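Local coordinates for probable leucine/isoleucine/valine-binding protein (Rhodopirellula baltica, PDB 4KV7) that probably binds branched-chain amino acids or related small ligands in the manner of a periplasmic binding protein, at residues A[218-223]-A[241-246]. The protein carries 1 engineered substitution. Numbering follows the deposited sequence.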
loop_
_atom_site.group_PDB
_atom_site.type_symbol
_atom_site.label_atom_id
_atom_site.label_comp_id
_atom_site.label_asym_id
_atom_site.label_seq_id
_atom_site.Cartn_x
_atom_site.Cartn_y
_atom_site.Cartn_z
ATOM N N LYS A 218 3.712 17.840 18.502
ATOM C CA LYS A 218 2.364 17.509 18.951
ATOM C C LYS A 218 1.738 16.432 18.084
ATOM O O LYS A 218 0.747 15.814 18.477
ATOM C CB LYS A 218 1.469 18.744 18.974
ATOM C CG LYS A 218 1.840 19.719 20.067
ATOM C CD LYS A 218 0.896 20.916 20.115
ATOM C CE LYS A 218 1.100 21.727 21.390
ATOM N NZ LYS A 218 2.511 22.145 21.588
ATOM N N ALA A 219 2.328 16.207 16.917
ATOM C CA ALA A 219 1.863 15.177 16.010
ATOM C C ALA A 219 3.089 14.502 15.441
ATOM O O ALA A 219 4.081 15.175 15.132
ATOM C CB ALA A 219 1.036 15.791 14.878
ATOM N N VAL A 220 3.027 13.184 15.302
ATOM C CA VAL A 220 4.107 12.424 14.693
ATOM C C VAL A 220 3.535 11.577 13.567
ATOM O O VAL A 220 2.703 10.692 13.791
ATOM C CB VAL A 220 4.833 11.522 15.711
ATOM C CG1 VAL A 220 5.875 10.665 15.022
ATOM C CG2 VAL A 220 5.484 12.367 16.797
ATOM N N ILE A 221 3.982 11.872 12.351
ATOM C CA ILE A 221 3.619 11.127 11.157
ATOM C C ILE A 221 4.603 9.979 10.995
ATOM O O ILE A 221 5.822 10.180 10.901
ATOM C CB ILE A 221 3.583 12.059 9.918
ATOM C CG1 ILE A 221 2.414 13.040 10.055
ATOM C CG2 ILE A 221 3.446 11.251 8.633
ATOM C CD1 ILE A 221 2.405 14.192 9.040
HETATM N N MSE A 222 4.059 8.768 10.977
HETATM C CA MSE A 222 4.860 7.547 10.936
HETATM C C MSE A 222 4.896 6.964 9.534
HETATM O O MSE A 222 3.864 6.550 8.982
HETATM C CB MSE A 222 4.308 6.517 11.918
HETATM C CG MSE A 222 4.236 7.037 13.341
HETATM SE SE MSE A 222 3.726 5.727 14.681
HETATM C CE MSE A 222 2.056 5.149 13.878
ATOM N N VAL A 223 6.091 6.954 8.963
ATOM C CA VAL A 223 6.322 6.406 7.635
ATOM C C VAL A 223 7.203 5.175 7.839
ATOM O O VAL A 223 8.419 5.206 7.646
ATOM C CB VAL A 223 6.985 7.449 6.694
ATOM C CG1 VAL A 223 7.043 6.910 5.285
ATOM C CG2 VAL A 223 6.237 8.788 6.731
ATOM N N PHE A 241 5.671 10.633 26.571
ATOM C CA PHE A 241 5.443 11.372 25.335
ATOM C C PHE A 241 4.215 10.825 24.618
ATOM O O PHE A 241 4.214 9.675 24.181
ATOM C CB PHE A 241 6.675 11.244 24.439
ATOM C CG PHE A 241 6.570 11.971 23.126
ATOM C CD1 PHE A 241 6.201 13.309 23.074
ATOM C CD2 PHE A 241 6.897 11.324 21.946
ATOM C CE1 PHE A 241 6.127 13.974 21.858
ATOM C CE2 PHE A 241 6.828 11.983 20.731
ATOM C CZ PHE A 241 6.448 13.314 20.694
ATOM N N ASN A 242 3.179 11.651 24.489
ATOM C CA ASN A 242 1.915 11.212 23.906
ATOM C C ASN A 242 1.356 12.165 22.845
ATOM O O ASN A 242 0.287 12.752 23.023
ATOM C CB ASN A 242 0.872 10.984 25.007
ATOM C CG ASN A 242 1.257 9.860 25.957
ATOM O OD1 ASN A 242 1.029 8.684 25.667
ATOM N ND2 ASN A 242 1.837 10.217 27.096
ATOM N N PRO A 243 2.069 12.317 21.725
ATOM C CA PRO A 243 1.564 13.169 20.648
ATOM C C PRO A 243 0.441 12.458 19.911
ATOM O O PRO A 243 0.183 11.281 20.174
ATOM C CB PRO A 243 2.766 13.263 19.716
ATOM C CG PRO A 243 3.405 11.897 19.848
ATOM C CD PRO A 243 3.288 11.588 21.325
ATOM N N GLN A 244 -0.209 13.146 18.984
ATOM C CA GLN A 244 -1.083 12.461 18.045
ATOM C C GLN A 244 -0.217 11.700 17.053
ATOM O O GLN A 244 0.581 12.303 16.335
ATOM C CB GLN A 244 -1.946 13.470 17.293
ATOM C CG GLN A 244 -2.800 12.851 16.201
ATOM C CD GLN A 244 -3.875 11.934 16.753
ATOM O OE1 GLN A 244 -4.773 12.379 17.461
ATOM N NE2 GLN A 244 -3.802 10.651 16.410
ATOM N N PHE A 245 -0.367 10.378 17.010
ATOM C CA PHE A 245 0.342 9.557 16.033
ATOM C C PHE A 245 -0.526 9.374 14.804
ATOM O O PHE A 245 -1.733 9.151 14.922
ATOM C CB PHE A 245 0.703 8.194 16.630
ATOM C CG PHE A 245 1.783 8.258 17.673
ATOM C CD1 PHE A 245 3.099 8.474 17.299
ATOM C CD2 PHE A 245 1.485 8.106 19.017
ATOM C CE1 PHE A 245 4.101 8.530 18.237
ATOM C CE2 PHE A 245 2.487 8.162 19.965
ATOM C CZ PHE A 245 3.800 8.374 19.570
ATOM N N LEU A 246 0.087 9.476 13.633
ATOM C CA LEU A 246 -0.619 9.250 12.371
ATOM C C LEU A 246 0.191 8.292 11.520
ATOM O O LEU A 246 1.355 8.560 11.224
ATOM C CB LEU A 246 -0.813 10.547 11.583
ATOM C CG LEU A 246 -1.553 11.672 12.312
ATOM C CD1 LEU A 246 -0.589 12.632 13.011
ATOM C CD2 LEU A 246 -2.458 12.426 11.349
#
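Two neighbouring parallel strands, 219-223 and 244-247, meet here in the mixed sheet of one lobe of the binding protein. Four backbone hydrogen bonds lace them together in the register A219-Q244, V220-F245, I221-L246: V220 N gives to Q244 O and L246 N to V220 O, while M222 N meets L246 O at 2.7 Å, almost along the C=O axis. The ladder starts one residue before the strand, where Q244 N reaches K218 O from above the carbonyl plane. Helix 226-238 makes the crossover of this beta-alpha-beta unit, the repeating element of the periplasmic-binding-protein fold, and packs on the face carrying M222 and F245. There V220 CB lies 3.8 Å from F245 CD1. The selenium of selenomethionine M222 makes an oblique Met-aromatic contact, 4.8 Å from SE to the F245 ring centroid. P243 touches two rings, its CD over the centre of F241 and its CG over F245 toward the rim; the same CG meets V220 CG2 at 3.7 Å. On the other face, L246 CD1 lies 4.0 Å from A219 CB, with helix 138-151 against both residues. Q244 NE2 donates a hydrogen bond to F245 O and, beyond the pair, another to G266 O.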